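Local coordinates for antifreeze protein (Marinomonas primoryensis, PDB 5JUH) that forms the calcium-binding C-terminal RTX region of a giant adhesin that binds its Antarctic bacterium to diatoms and ice, and probably takes part in type I secretion, at residues Gly93-Ile98 / Ala117-Asp122; Asp86-Leu91 / Asp109-Phe114. All blocks are in the same frame, centred on the assembly; numbering follows the deposited sequence.

Contact 1 (G93-I98 with A117-D122) and contact 2 (D86-L91 with D109-F114) are parallel pairings in two facing sheets of an RTX beta-roll, their centres about 10 Å apart. Their segments alternate along the chain: 87-89 is followed by 96-98, and 96-98 is followed by 110-111, the partner of 87-89. Two calcium ions join them directly. The ion of chain G takes L91 O from contact 2 at 2.3 Å together with ligands from both segments of contact 1, while the ion of chain H takes G90 O at 2.3 Å together with D95. Between the sheets, L121 CD2 packs on F114 CE1 at 3.5 Å.

Contact 1 (Gly93-Ile98 / Ala117-Asp122); sequences GSDIFI and AEDALD. With CA (calcium ion), chain G; CA (calcium ion), chain H; CA (calcium ion), chain I.
I96, F97 and I98 pair in parallel register with A120, L121 and D122, the two strand axes approaching to 4.6 Å at an angle of 27°. F97 gives its N-H to A120 O and accepts from D122 N, bracketing its partner L121 as a parallel pair requires; A120 N donates to D95 O. One step earlier a side chain takes over, and D95 N donates to D119 OD1 at 2.9 Å, on the anti side of the carboxylate. D119 can reach it because its CG lies beside its own backbone N (chi1 -62°). The same OD1 binds the calcium of chain G at 2.4 Å; G93 O, D95 OD2, L91 O and two waters complete the site, and D95 spans to the calcium of chain H with both oxygens. Calcium held in the turn before short parallel strands is characteristic of the RTX beta-roll. D119 OD2 accepts from N115 N and from a calcium-bound water, and meets the F97 ring at its edge, CE2 to OD2 3.8 Å, with ring and carboxylate planes 87° apart. E118 chelates the calcium of chain I through OE1 (2.6 Å) and OE2 (2.4 Å), a site shared with E92. On the face carrying I96, I98, A120 and D122, D122 CB touches I96 CG2 at 4.0 Å and lies alongside I98 CG1 at 3.9 Å; its carboxylate turns to T124. The pair forms the middle of a sheet: strand 76-78 flanks I96 and I98, strand 187-192 bonds to L121, and F97 and L121 both point inward onto I111 of strand 110-111.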
loop_
_atom_site.group_PDB
_atom_site.type_symbol
_atom_site.label_atom_id
_atom_site.label_comp_id
_atom_site.label_asym_id
_atom_site.label_seq_id
_atom_site.Cartn_x
_atom_site.Cartn_y
_atom_site.Cartn_z
ATOM N N GLY A 93 -10.695 4.842 -11.387
ATOM C CA GLY A 93 -9.724 5.824 -11.110
ATOM C C GLY A 93 -8.591 5.301 -10.261
ATOM O O GLY A 93 -8.599 4.179 -9.795
ATOM N N SER A 94 -7.590 6.164 -10.056
ATOM C CA SER A 94 -6.370 5.758 -9.417
ATOM C C SER A 94 -6.467 6.287 -7.970
ATOM O O SER A 94 -6.426 7.516 -7.766
ATOM C CB SER A 94 -5.183 6.422 -10.065
ATOM O OG SER A 94 -5.001 5.862 -11.389
ATOM N N ASP A 95 -6.707 5.397 -7.027
ATOM C CA ASP A 95 -7.085 5.771 -5.661
ATOM C C ASP A 95 -5.926 5.519 -4.756
ATOM O O ASP A 95 -5.224 4.496 -4.855
ATOM C CB ASP A 95 -8.323 4.937 -5.259
ATOM C CG ASP A 95 -9.466 5.159 -6.202
ATOM O OD1 ASP A 95 -9.895 6.309 -6.354
ATOM O OD2 ASP A 95 -9.865 4.218 -6.868
ATOM N N ILE A 96 -5.788 6.399 -3.759
ATOM C CA ILE A 96 -4.775 6.196 -2.713
ATOM C C ILE A 96 -5.531 5.659 -1.476
ATOM O O ILE A 96 -6.495 6.256 -1.013
ATOM C CB ILE A 96 -4.081 7.516 -2.329
ATOM C CG1 ILE A 96 -3.300 8.038 -3.517
ATOM C CG2 ILE A 96 -3.237 7.341 -1.077
ATOM C CD1 ILE A 96 -2.851 9.466 -3.386
ATOM N N PHE A 97 -5.065 4.544 -0.978
ATOM C CA PHE A 97 -5.555 4.012 0.267
ATOM C C PHE A 97 -4.555 4.296 1.344
ATOM O O PHE A 97 -3.412 3.854 1.289
ATOM C CB PHE A 97 -5.797 2.456 0.178
ATOM C CG PHE A 97 -6.758 2.091 -0.937
ATOM C CD1 PHE A 97 -8.102 1.980 -0.704
ATOM C CD2 PHE A 97 -6.321 1.782 -2.238
ATOM C CE1 PHE A 97 -9.001 1.645 -1.695
ATOM C CE2 PHE A 97 -7.207 1.462 -3.240
ATOM C CZ PHE A 97 -8.519 1.346 -2.961
ATOM N N ILE A 98 -4.966 5.135 2.303
ATOM C CA ILE A 98 -4.094 5.415 3.455
ATOM C C ILE A 98 -4.283 4.429 4.547
ATOM O O ILE A 98 -5.419 4.195 4.928
ATOM C CB ILE A 98 -4.376 6.872 3.993
ATOM C CG1 ILE A 98 -4.201 7.928 2.891
ATOM C CG2 ILE A 98 -3.446 7.167 5.156
ATOM C CD1 ILE A 98 -4.601 9.350 3.329
ATOM N N ALA A 117 -2.005 -1.415 -11.195
ATOM C CA ALA A 117 -1.673 -0.526 -12.305
ATOM C C ALA A 117 -2.213 0.885 -12.148
ATOM O O ALA A 117 -1.775 1.780 -12.890
ATOM C CB ALA A 117 -2.333 -1.062 -13.559
ATOM N N GLU A 118 -2.994 1.140 -11.087
ATOM C CA GLU A 118 -3.699 2.460 -11.003
ATOM C C GLU A 118 -3.632 3.037 -9.547
ATOM O O GLU A 118 -3.247 4.164 -9.334
ATOM C CB GLU A 118 -5.210 2.367 -11.462
ATOM C CG GLU A 118 -5.272 2.134 -12.927
ATOM C CD GLU A 118 -6.638 2.001 -13.505
ATOM O OE1 GLU A 118 -7.491 2.779 -13.115
ATOM O OE2 GLU A 118 -6.779 1.073 -14.399
ATOM N N ASP A 119 -4.006 2.214 -8.573
ATOM C CA ASP A 119 -4.113 2.633 -7.208
ATOM C C ASP A 119 -2.734 2.664 -6.520
ATOM O O ASP A 119 -1.736 2.206 -7.040
ATOM C CB ASP A 119 -5.038 1.636 -6.495
ATOM C CG ASP A 119 -6.428 1.592 -7.044
ATOM O OD1 ASP A 119 -7.060 2.565 -7.521
ATOM O OD2 ASP A 119 -7.019 0.465 -6.927
ATOM N N ALA A 120 -2.732 3.193 -5.269
ATOM C CA ALA A 120 -1.496 3.299 -4.491
ATOM C C ALA A 120 -1.795 3.153 -3.028
ATOM O O ALA A 120 -2.896 3.307 -2.628
ATOM C CB ALA A 120 -0.858 4.669 -4.725
ATOM N N LEU A 121 -0.798 2.793 -2.250
ATOM C CA LEU A 121 -0.920 2.662 -0.824
ATOM C C LEU A 121 -0.028 3.689 -0.118
ATOM O O LEU A 121 1.161 3.769 -0.371
ATOM C CB LEU A 121 -0.412 1.302 -0.404
ATOM C CG LEU A 121 -1.065 0.062 -1.060
ATOM C CD1 LEU A 121 -0.408 -1.211 -0.594
ATOM C CD2 LEU A 121 -2.550 0.016 -0.674
ATOM N N ASP A 122 -0.628 4.471 0.763
ATOM C CA ASP A 122 0.154 5.380 1.617
ATOM C C ASP A 122 0.531 4.617 2.888
ATOM O O ASP A 122 -0.353 4.378 3.727
ATOM C CB ASP A 122 -0.604 6.687 1.872
ATOM C CG ASP A 122 0.222 7.697 2.690
ATOM O OD1 ASP A 122 1.124 7.248 3.433
ATOM O OD2 ASP A 122 -0.028 8.916 2.523
HETATM CA CA CA G . -9.302 2.513 -8.289
HETATM CA CA CA H . -11.980 6.020 -7.422
HETATM CA CA CA I . -9.199 1.282 -14.309
HETATM O O HOH W 1 -9.641 0.844 -6.626
HETATM O O HOH W 2 -9.002 0.925 -10.035
HETATM O O HOH W 3 -9.050 -1.055 -14.549
#

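Contact 2 (Asp86-Leu91 / Asp109-Phe114); sequences DTLTGL and DTITDF. With CA (calcium ion), chain E; CA (calcium ion), chain H; CA (calcium ion), chain D; CA (calcium ion), chain G.
D86 and D109 meet at a calcium ion: D109 OD1 and D86 OD2 each bind the ion of chain E at 2.4 Å, and D86 N donates to the same OD1 at 2.8 Å, from above the carboxylate plane. L84 O, D82 and waters complete that site. D86 OD2 also bridges to the calcium of chain D, which D86 grips with both oxygens and D82 and G79 help to bind. Calcium held in the turns by aspartates and backbone carbonyls, between short parallel strands, is characteristic of the RTX beta-roll. At the far end D113 makes a two-pronged anchor. OD1 takes G90 N at 2.9 Å and OD2 takes L91 N, each through the syn lone pair, although the first bond is the straighter (166° against 138° at the hydrogen). Two N-H groups on one carboxylate hold it in place and probably favour its charged form. They probably help to hold the turn whose carbonyls, G90 O and L91 O, are ligands of the calcium ions of chains H and G. Between these ends the parallel register is set by three backbone bonds: T110 N to D86 O, L88 N to T110 O, and T112 N to L88 O. Packing then divides by face. The L88 and I111 side chains meet obliquely, CD1 to CG1 4.2 Å, on the inner side where both touch F97 of strand 96-98. Outside, T112 has its OG1 between backbone N and carbonyl carbon (chi1 68°), which brings it to T89 OG1 at 2.8 Å, a hydroxyl-hydroxyl bond. The same rotation puts the T112 methyl anti to its carbonyl carbon, where CG2 meets T87 CG2 at 3.4 Å, tighter than usual contact, the two side chains crossing at about a right angle.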
loop_
_atom_site.group_PDB
_atom_site.type_symbol
_atom_site.label_atom_id
_atom_site.label_comp_id
_atom_site.label_asym_id
_atom_site.label_seq_id
_atom_site.Cartn_x
_atom_site.Cartn_y
_atom_site.Cartn_z
ATOM N N ASP A 86 -12.122 -1.516 8.666
ATOM C CA ASP A 86 -12.928 -0.823 7.648
ATOM C C ASP A 86 -12.774 -1.534 6.322
ATOM O O ASP A 86 -11.714 -2.106 6.086
ATOM C CB ASP A 86 -12.468 0.627 7.467
ATOM C CG ASP A 86 -12.596 1.506 8.688
ATOM O OD1 ASP A 86 -13.626 2.113 8.862
ATOM O OD2 ASP A 86 -11.655 1.608 9.433
ATOM N N THR A 87 -13.826 -1.488 5.528
ATOM C CA THR A 87 -13.729 -2.036 4.156
ATOM C C THR A 87 -13.625 -0.820 3.225
ATOM O O THR A 87 -14.488 0.013 3.205
ATOM C CB THR A 87 -15.010 -2.897 3.910
ATOM O OG1 THR A 87 -14.984 -3.906 4.908
ATOM C CG2 THR A 87 -14.995 -3.469 2.606
ATOM N N LEU A 88 -12.599 -0.785 2.442
ATOM C CA LEU A 88 -12.250 0.353 1.602
ATOM C C LEU A 88 -12.375 -0.122 0.160
ATOM O O LEU A 88 -11.797 -1.160 -0.195
ATOM C CB LEU A 88 -10.770 0.842 1.809
ATOM C CG LEU A 88 -10.418 1.127 3.309
ATOM C CD1 LEU A 88 -8.928 1.586 3.301
ATOM C CD2 LEU A 88 -11.258 2.224 3.836
ATOM N N THR A 89 -13.073 0.616 -0.667
ATOM C CA THR A 89 -13.208 0.299 -2.087
ATOM C C THR A 89 -12.974 1.571 -2.936
ATOM O O THR A 89 -13.688 2.563 -2.751
ATOM C CB THR A 89 -14.667 -0.233 -2.362
ATOM O OG1 THR A 89 -14.881 -1.385 -1.521
ATOM C CG2 THR A 89 -14.873 -0.623 -3.780
ATOM N N GLY A 90 -12.040 1.524 -3.881
ATOM C CA GLY A 90 -11.716 2.736 -4.619
ATOM C C GLY A 90 -12.585 2.991 -5.863
ATOM O O GLY A 90 -12.747 4.129 -6.285
ATOM N N LEU A 91 -13.094 1.894 -6.426
ATOM C CA LEU A 91 -13.787 1.953 -7.692
ATOM C C LEU A 91 -12.805 2.420 -8.779
ATOM O O LEU A 91 -11.585 2.249 -8.641
ATOM C CB LEU A 91 -15.137 2.648 -7.605
ATOM C CG LEU A 91 -16.141 2.014 -6.634
ATOM C CD1 LEU A 91 -17.463 2.788 -6.669
ATOM C CD2 LEU A 91 -16.363 0.532 -6.871
ATOM N N ASP A 109 -7.437 -2.992 8.032
ATOM C CA ASP A 109 -8.468 -2.780 7.014
ATOM C C ASP A 109 -8.431 -3.802 5.856
ATOM O O ASP A 109 -7.415 -4.398 5.583
ATOM C CB ASP A 109 -8.383 -1.389 6.466
ATOM C CG ASP A 109 -8.643 -0.332 7.559
ATOM O OD1 ASP A 109 -9.461 -0.561 8.565
ATOM O OD2 ASP A 109 -8.009 0.788 7.355
ATOM N N THR A 110 -9.592 -3.920 5.192
ATOM C CA THR A 110 -9.718 -4.649 3.926
ATOM C C THR A 110 -9.783 -3.622 2.812
ATOM O O THR A 110 -10.555 -2.638 2.881
ATOM C CB THR A 110 -10.926 -5.503 3.954
ATOM O OG1 THR A 110 -10.813 -6.499 4.954
ATOM C CG2 THR A 110 -11.179 -6.144 2.586
ATOM N N ILE A 111 -8.971 -3.839 1.775
ATOM C CA ILE A 111 -9.064 -3.086 0.528
ATOM C C ILE A 111 -9.660 -4.053 -0.471
ATOM O O ILE A 111 -8.992 -5.036 -0.813
ATOM C CB ILE A 111 -7.713 -2.523 0.056
ATOM C CG1 ILE A 111 -7.157 -1.531 1.121
ATOM C CG2 ILE A 111 -7.929 -1.860 -1.303
ATOM C CD1 ILE A 111 -5.733 -1.205 0.851
ATOM N N THR A 112 -10.857 -3.796 -0.924
ATOM C CA THR A 112 -11.566 -4.802 -1.723
ATOM C C THR A 112 -11.064 -4.895 -3.172
ATOM O O THR A 112 -11.099 -6.047 -3.667
ATOM C CB THR A 112 -13.040 -4.611 -1.789
ATOM O OG1 THR A 112 -13.340 -3.452 -2.526
ATOM C CG2 THR A 112 -13.725 -4.491 -0.405
ATOM N N ASP A 113 -10.485 -3.817 -3.739
ATOM C CA ASP A 113 -10.334 -3.772 -5.166
ATOM C C ASP A 113 -9.020 -3.057 -5.524
ATOM O O ASP A 113 -9.013 -2.200 -6.461
ATOM C CB ASP A 113 -11.531 -3.046 -5.811
ATOM C CG ASP A 113 -11.545 -1.512 -5.438
ATOM O OD1 ASP A 113 -11.058 -1.117 -4.310
ATOM O OD2 ASP A 113 -12.093 -0.765 -6.290
ATOM N N PHE A 114 -7.907 -3.417 -4.859
ATOM C CA PHE A 114 -6.668 -2.713 -5.168
ATOM C C PHE A 114 -6.230 -3.139 -6.586
ATOM O O PHE A 114 -5.942 -4.312 -6.783
ATOM C CB PHE A 114 -5.589 -3.082 -4.168
ATOM C CG PHE A 114 -4.289 -2.318 -4.355
ATOM C CD1 PHE A 114 -4.241 -1.030 -3.918
ATOM C CD2 PHE A 114 -3.178 -2.857 -4.975
ATOM C CE1 PHE A 114 -3.144 -0.281 -4.069
ATOM C CE2 PHE A 114 -1.977 -2.112 -5.134
ATOM C CZ PHE A 114 -2.019 -0.830 -4.693
HETATM CA CA CA E . -9.675 0.824 10.466
HETATM CA CA CA H . -11.980 6.020 -7.422
HETATM CA CA CA D . -12.705 3.388 10.803
HETATM CA CA CA G . -9.302 2.513 -8.289
HETATM O O HOH W 4 -8.540 2.587 9.397
HETATM O O HOH W 5 -14.149 4.919 9.721
HETATM O O HOH W 6 -14.377 2.232 12.012
HETATM O O HOH W 7 -12.922 4.839 12.607
HETATM O O HOH W 8 -7.621 -0.442 10.933
#